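Local coordinates for protein ditrans,polycis-undecaprenyl-diphosphate synthase ((2E,6E)-farnesyl-diphosphate specific) (Acinetobacter baumannii, PDB 6ACS) that probably condenses isopentenyl diphosphate units onto farnesyl diphosphate to make undecaprenyl diphosphate, the lipid carrier precursor for bacterial cell-wall polysaccharides, at residues B[92-105]-B[119-133]. Residues are numbered along the deposited sequence; the frame is centred on the assembly and turned at random. Where two conformers were deposited one is given.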
loop_
_atom_site.group_PDB
_atom_site.type_symbol
_atom_site.label_atom_id
_atom_site.label_comp_id
_atom_site.label_asym_id
_atom_site.label_seq_id
_atom_site.Cartn_x
_atom_site.Cartn_y
_atom_site.Cartn_z
ATOM N N MET B 92 -16.607 -11.998 -22.199
ATOM C CA MET B 92 -17.217 -11.202 -21.146
ATOM C C MET B 92 -18.728 -11.319 -21.195
ATOM O O MET B 92 -19.388 -11.437 -20.157
ATOM C CB MET B 92 -16.792 -9.746 -21.301
ATOM C CG MET B 92 -15.297 -9.538 -21.236
ATOM S SD MET B 92 -14.567 -10.101 -19.683
ATOM C CE MET B 92 -13.651 -11.554 -20.193
ATOM N N LYS B 93 -19.293 -11.299 -22.401
ATOM C CA LYS B 93 -20.728 -11.521 -22.536
ATOM C C LYS B 93 -21.117 -12.911 -22.043
ATOM O O LYS B 93 -22.095 -13.071 -21.304
ATOM C CB LYS B 93 -21.136 -11.311 -23.993
ATOM C CG LYS B 93 -20.975 -9.861 -24.443
ATOM C CD LYS B 93 -21.471 -9.641 -25.864
ATOM C CE LYS B 93 -21.634 -8.156 -26.169
ATOM N NZ LYS B 93 -21.886 -7.906 -27.619
ATOM N N LYS B 94 -20.347 -13.931 -22.433
ATOM C CA LYS B 94 -20.663 -15.306 -22.048
ATOM C C LYS B 94 -20.707 -15.485 -20.534
ATOM O O LYS B 94 -21.579 -16.190 -20.011
ATOM C CB LYS B 94 -19.646 -16.273 -22.651
ATOM C CG LYS B 94 -19.870 -17.721 -22.225
ATOM C CD LYS B 94 -18.814 -18.663 -22.790
ATOM C CE LYS B 94 -19.037 -20.092 -22.304
ATOM N NZ LYS B 94 -18.032 -21.044 -22.855
ATOM N N PHE B 95 -19.765 -14.878 -19.807
ATOM C CA PHE B 95 -19.681 -15.098 -18.368
ATOM C C PHE B 95 -20.306 -13.974 -17.543
ATOM O O PHE B 95 -20.199 -13.998 -16.313
ATOM C CB PHE B 95 -18.223 -15.304 -17.951
ATOM C CG PHE B 95 -17.629 -16.596 -18.443
ATOM C CD1 PHE B 95 -17.836 -17.778 -17.751
ATOM C CD2 PHE B 95 -16.864 -16.626 -19.601
ATOM C CE1 PHE B 95 -17.294 -18.969 -18.203
ATOM C CE2 PHE B 95 -16.316 -17.813 -20.058
ATOM C CZ PHE B 95 -16.532 -18.986 -19.357
ATOM N N ASN B 96 -20.981 -13.018 -18.184
ATOM C CA ASN B 96 -21.651 -11.911 -17.494
ATOM C C ASN B 96 -20.647 -11.095 -16.671
ATOM O O ASN B 96 -20.884 -10.763 -15.502
ATOM C CB ASN B 96 -22.803 -12.419 -16.623
ATOM C CG ASN B 96 -23.791 -11.320 -16.258
ATOM O OD1 ASN B 96 -24.198 -11.193 -15.103
ATOM N ND2 ASN B 96 -24.177 -10.520 -17.245
ATOM N N ILE B 97 -19.523 -10.760 -17.310
ATOM C CA ILE B 97 -18.432 -9.989 -16.713
ATOM C C ILE B 97 -18.435 -8.595 -17.322
ATOM O O ILE B 97 -18.558 -8.450 -18.541
ATOM C CB ILE B 97 -17.064 -10.635 -16.970
ATOM C CG1 ILE B 97 -17.000 -12.034 -16.377
ATOM C CG2 ILE B 97 -15.927 -9.758 -16.381
ATOM C CD1 ILE B 97 -15.823 -12.805 -16.892
ATOM N N ALA B 98 -18.304 -7.579 -16.477
ATOM C CA ALA B 98 -18.163 -6.198 -16.926
ATOM C C ALA B 98 -16.684 -5.865 -17.049
ATOM O O ALA B 98 -15.909 -6.124 -16.123
ATOM C CB ALA B 98 -18.840 -5.238 -15.945
ATOM N N LEU B 99 -16.301 -5.270 -18.174
ATOM C CA LEU B 99 -14.923 -4.861 -18.400
ATOM C C LEU B 99 -14.729 -3.400 -18.011
ATOM O O LEU B 99 -15.563 -2.543 -18.328
ATOM C CB LEU B 99 -14.552 -5.062 -19.869
ATOM C CG LEU B 99 -13.083 -5.019 -20.275
ATOM C CD1 LEU B 99 -12.249 -5.928 -19.387
ATOM C CD2 LEU B 99 -12.964 -5.430 -21.730
ATOM N N ARG B 100 -13.613 -3.118 -17.336
ATOM C CA ARG B 100 -13.270 -1.767 -16.922
ATOM C C ARG B 100 -11.781 -1.543 -17.154
ATOM O O ARG B 100 -10.995 -2.492 -17.167
ATOM C CB ARG B 100 -13.632 -1.562 -15.441
ATOM C CG ARG B 100 -13.537 -0.132 -14.971
ATOM C CD ARG B 100 -13.879 0.020 -13.489
ATOM N NE ARG B 100 -15.248 -0.367 -13.167
ATOM C CZ ARG B 100 -15.879 -0.015 -12.049
ATOM N NH1 ARG B 100 -15.262 0.743 -11.149
ATOM N NH2 ARG B 100 -17.123 -0.420 -11.831
ATOM N N PHE B 101 -11.396 -0.283 -17.361
ATOM C CA PHE B 101 -9.993 0.062 -17.524
ATOM C C PHE B 101 -9.651 1.173 -16.545
ATOM O O PHE B 101 -10.460 2.080 -16.324
ATOM C CB PHE B 101 -9.699 0.493 -18.962
ATOM C CG PHE B 101 -10.073 -0.547 -19.966
ATOM C CD1 PHE B 101 -11.347 -0.564 -20.513
ATOM C CD2 PHE B 101 -9.173 -1.552 -20.306
ATOM C CE1 PHE B 101 -11.715 -1.545 -21.425
ATOM C CE2 PHE B 101 -9.534 -2.548 -21.225
ATOM C CZ PHE B 101 -10.804 -2.538 -21.776
ATOM N N ILE B 102 -8.478 1.068 -15.917
ATOM C CA ILE B 102 -8.001 2.153 -15.062
ATOM C C ILE B 102 -6.629 2.586 -15.547
ATOM O O ILE B 102 -5.892 1.813 -16.170
ATOM C CB ILE B 102 -7.936 1.778 -13.569
ATOM C CG1 ILE B 102 -7.044 0.549 -13.393
ATOM C CG2 ILE B 102 -9.357 1.557 -13.012
ATOM C CD1 ILE B 102 -6.911 0.095 -11.929
ATOM N N GLY B 103 -6.297 3.842 -15.269
ATOM C CA GLY B 103 -5.043 4.419 -15.697
ATOM C C GLY B 103 -5.251 5.704 -16.465
ATOM O O GLY B 103 -6.372 6.151 -16.709
ATOM N N ASP B 104 -4.131 6.304 -16.839
ATOM C CA ASP B 104 -4.105 7.568 -17.557
ATOM C C ASP B 104 -4.482 7.315 -19.005
ATOM O O ASP B 104 -3.845 6.501 -19.682
ATOM C CB ASP B 104 -2.708 8.164 -17.435
ATOM C CG ASP B 104 -2.589 9.571 -17.996
ATOM O OD1 ASP B 104 -3.536 10.122 -18.606
ATOM O OD2 ASP B 104 -1.493 10.133 -17.801
ATOM N N ARG B 105 -5.519 7.990 -19.480
ATOM C CA ARG B 105 -5.910 7.815 -20.870
ATOM C C ARG B 105 -5.450 8.965 -21.740
ATOM O O ARG B 105 -5.564 8.874 -22.966
ATOM C CB ARG B 105 -7.435 7.653 -20.988
ATOM C CG ARG B 105 -7.976 6.462 -20.199
ATOM C CD ARG B 105 -9.451 6.177 -20.486
ATOM N NE ARG B 105 -9.964 5.133 -19.592
ATOM C CZ ARG B 105 -11.202 4.643 -19.637
ATOM N NH1 ARG B 105 -12.069 5.097 -20.539
ATOM N NH2 ARG B 105 -11.574 3.693 -18.791
ATOM N N ALA B 119 -15.808 -1.133 -25.062
ATOM C CA ALA B 119 -15.833 -2.360 -24.271
ATOM C C ALA B 119 -16.557 -2.146 -22.948
ATOM O O ALA B 119 -17.353 -2.998 -22.512
ATOM C CB ALA B 119 -14.406 -2.862 -24.025
ATOM N N GLU B 120 -16.289 -1.016 -22.288
ATOM C CA GLU B 120 -16.971 -0.748 -21.026
ATOM C C GLU B 120 -18.476 -0.637 -21.227
ATOM O O GLU B 120 -19.249 -1.239 -20.470
ATOM C CB GLU B 120 -16.417 0.515 -20.370
ATOM C CG GLU B 120 -15.002 0.357 -19.836
ATOM C CD GLU B 120 -14.462 1.636 -19.212
ATOM O OE1 GLU B 120 -14.948 2.720 -19.592
ATOM O OE2 GLU B 120 -13.560 1.558 -18.347
ATOM N N GLN B 121 -18.912 0.090 -22.265
ATOM C CA GLN B 121 -20.347 0.247 -22.495
ATOM C C GLN B 121 -20.998 -1.062 -22.926
ATOM O O GLN B 121 -22.127 -1.359 -22.522
ATOM C CB GLN B 121 -20.612 1.332 -23.539
ATOM C CG GLN B 121 -20.239 2.739 -23.100
ATOM C CD GLN B 121 -20.183 3.716 -24.265
ATOM O OE1 GLN B 121 -20.523 3.369 -25.401
ATOM N NE2 GLN B 121 -19.773 4.951 -23.983
ATOM N N GLN B 122 -20.301 -1.866 -23.732
ATOM C CA GLN B 122 -20.879 -3.118 -24.200
ATOM C C GLN B 122 -21.037 -4.118 -23.068
ATOM O O GLN B 122 -21.912 -4.985 -23.138
ATOM C CB GLN B 122 -20.009 -3.729 -25.301
ATOM C CG GLN B 122 -20.100 -3.061 -26.660
ATOM C CD GLN B 122 -19.476 -3.913 -27.747
ATOM O OE1 GLN B 122 -19.805 -5.090 -27.890
ATOM N NE2 GLN B 122 -18.571 -3.323 -28.519
ATOM N N THR B 123 -20.196 -4.032 -22.032
ATOM C CA THR B 123 -20.252 -4.995 -20.937
ATOM C C THR B 123 -20.835 -4.425 -19.642
ATOM O O THR B 123 -20.892 -5.142 -18.638
ATOM C CB THR B 123 -18.853 -5.556 -20.669
ATOM O OG1 THR B 123 -17.981 -4.485 -20.288
ATOM C CG2 THR B 123 -18.297 -6.232 -21.931
ATOM N N ALA B 124 -21.305 -3.176 -19.642
ATOM C CA ALA B 124 -21.699 -2.526 -18.393
ATOM C C ALA B 124 -22.876 -3.232 -17.727
ATOM O O ALA B 124 -22.962 -3.275 -16.492
ATOM C CB ALA B 124 -22.034 -1.057 -18.651
ATOM N N HIS B 125 -23.813 -3.764 -18.520
ATOM C CA HIS B 125 -24.989 -4.405 -17.938
ATOM C C HIS B 125 -24.660 -5.741 -17.286
ATOM O O HIS B 125 -25.469 -6.248 -16.501
ATOM C CB HIS B 125 -26.079 -4.589 -18.997
ATOM C CG HIS B 125 -26.837 -3.333 -19.300
ATOM N ND1 HIS B 125 -26.328 -2.327 -20.093
ATOM C CD2 HIS B 125 -28.061 -2.914 -18.902
ATOM C CE1 HIS B 125 -27.207 -1.345 -20.175
ATOM N NE2 HIS B 125 -28.268 -1.675 -19.460
ATOM N N HIS B 126 -23.499 -6.313 -17.588
ATOM C CA HIS B 126 -23.060 -7.533 -16.922
ATOM C C HIS B 126 -22.764 -7.254 -15.452
ATOM O O HIS B 126 -22.041 -6.309 -15.114
ATOM C CB HIS B 126 -21.833 -8.109 -17.624
ATOM C CG HIS B 126 -22.009 -8.289 -19.100
ATOM N ND1 HIS B 126 -20.949 -8.301 -19.979
ATOM C CD2 HIS B 126 -23.123 -8.473 -19.849
ATOM C CE1 HIS B 126 -21.402 -8.477 -21.208
ATOM N NE2 HIS B 126 -22.718 -8.587 -21.157
ATOM N N GLU B 127 -23.329 -8.076 -14.574
ATOM C CA GLU B 127 -23.321 -7.783 -13.150
ATOM C C GLU B 127 -22.730 -8.886 -12.277
ATOM O O GLU B 127 -22.799 -8.773 -11.050
ATOM C CB GLU B 127 -24.752 -7.466 -12.705
ATOM C CG GLU B 127 -25.738 -8.578 -13.038
ATOM C CD GLU B 127 -25.899 -9.579 -11.907
ATOM O OE1 GLU B 127 -25.551 -9.237 -10.755
ATOM O OE2 GLU B 127 -26.357 -10.713 -12.172
ATOM N N ALA B 128 -22.124 -9.933 -12.843
ATOM C CA ALA B 128 -21.625 -10.976 -11.951
ATOM C C ALA B 128 -20.221 -10.704 -11.429
ATOM O O ALA B 128 -19.905 -11.092 -10.298
ATOM C CB ALA B 128 -21.621 -12.333 -12.657
ATOM N N MET B 129 -19.382 -10.042 -12.214
ATOM C CA MET B 129 -18.012 -9.767 -11.799
ATOM C C MET B 129 -17.512 -8.615 -12.646
ATOM O O MET B 129 -18.000 -8.409 -13.756
ATOM C CB MET B 129 -17.100 -10.984 -11.966
ATOM C CG MET B 129 -15.719 -10.790 -11.365
ATOM S SD MET B 129 -14.661 -12.239 -11.564
ATOM C CE MET B 129 -14.110 -12.057 -13.257
ATOM N N THR B 130 -16.581 -7.840 -12.097
ATOM C CA THR B 130 -15.889 -6.803 -12.845
ATOM C C THR B 130 -14.439 -7.217 -13.049
ATOM O O THR B 130 -13.727 -7.508 -12.080
ATOM C CB THR B 130 -15.965 -5.460 -12.130
ATOM O OG1 THR B 130 -17.332 -5.050 -12.067
ATOM C CG2 THR B 130 -15.138 -4.411 -12.881
ATOM N N LEU B 131 -14.013 -7.239 -14.303
ATOM C CA LEU B 131 -12.623 -7.439 -14.676
ATOM C C LEU B 131 -12.040 -6.084 -15.073
ATOM O O LEU B 131 -12.510 -5.457 -16.027
ATOM C CB LEU B 131 -12.509 -8.442 -15.827
ATOM C CG LEU B 131 -11.114 -8.586 -16.461
ATOM C CD1 LEU B 131 -10.115 -9.093 -15.438
ATOM C CD2 LEU B 131 -11.161 -9.532 -17.657
ATOM N N THR B 132 -11.047 -5.621 -14.326
ATOM C CA THR B 132 -10.413 -4.337 -14.598
ATOM C C THR B 132 -9.001 -4.563 -15.113
ATOM O O THR B 132 -8.216 -5.297 -14.494
ATOM C CB THR B 132 -10.382 -3.462 -13.345
ATOM O OG1 THR B 132 -11.732 -3.204 -12.926
ATOM C CG2 THR B 132 -9.678 -2.126 -13.649
ATOM N N ILE B 133 -8.687 -3.937 -16.247
ATOM C CA ILE B 133 -7.355 -3.959 -16.842
ATOM C C ILE B 133 -6.717 -2.598 -16.597
ATOM O O ILE B 133 -7.267 -1.555 -16.987
ATOM C CB ILE B 133 -7.404 -4.276 -18.348
ATOM C CG1 ILE B 133 -8.296 -5.492 -18.635
ATOM C CG2 ILE B 133 -5.994 -4.408 -18.905
ATOM C CD1 ILE B 133 -7.883 -6.762 -17.961
HETATM O O HOH W 1 -26.380 -9.500 -16.932
HETATM O O HOH W 2 -18.157 -2.121 -17.926
#
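E120 reaches from helix 119-123 to the outer side of strand 97-102, where the edge strand has no strand neighbour within the chain. Its CB lies beside L99 O, and CG comes closer, 3.3 Å from that oxygen, while also brushing F101 CD1. With CG anti to the carbonyl carbon (chi1 -70°) and the chain extended beyond it, OE2 arrives at the strand backbone: its anti lone pair takes the N-H of F101 (F101 N to E120 OE2, 3.0 Å), and R105 NH2 makes a salt bridge with E120 OE2 at 2.9 Å, coming from above the carboxylate plane. A glutamate suits this place because one carboxylate oxygen can accept from an edge N-H and pair with an arginine at once. T123 serves the next edge N-H back along the strand with a shorter arm: OG1 accepts from L99 N at 2.8 Å and donates to A119 O, which fixes the hydroxyl's rotation. Further back, H126 ND1 donates to I97 O (2.8 Å), which lies in the ring plane, though ND1 stands above the carbonyl plane of I97. On the other side, strand 129-133 pairs in parallel, with A98 and R100 each bonded through both N and O. A119 CB lies 3.7 Å from L99 CD2 and at the edge of the F101 ring, whose CD2 meets I133 CB; a small methyl suits this close approach. Helix 110-123 thus runs roughly antiparallel along the edge strand, linking it to strand 129-134 as a beta-alpha-beta unit in the parallel sheet of the cis-prenyltransferase fold.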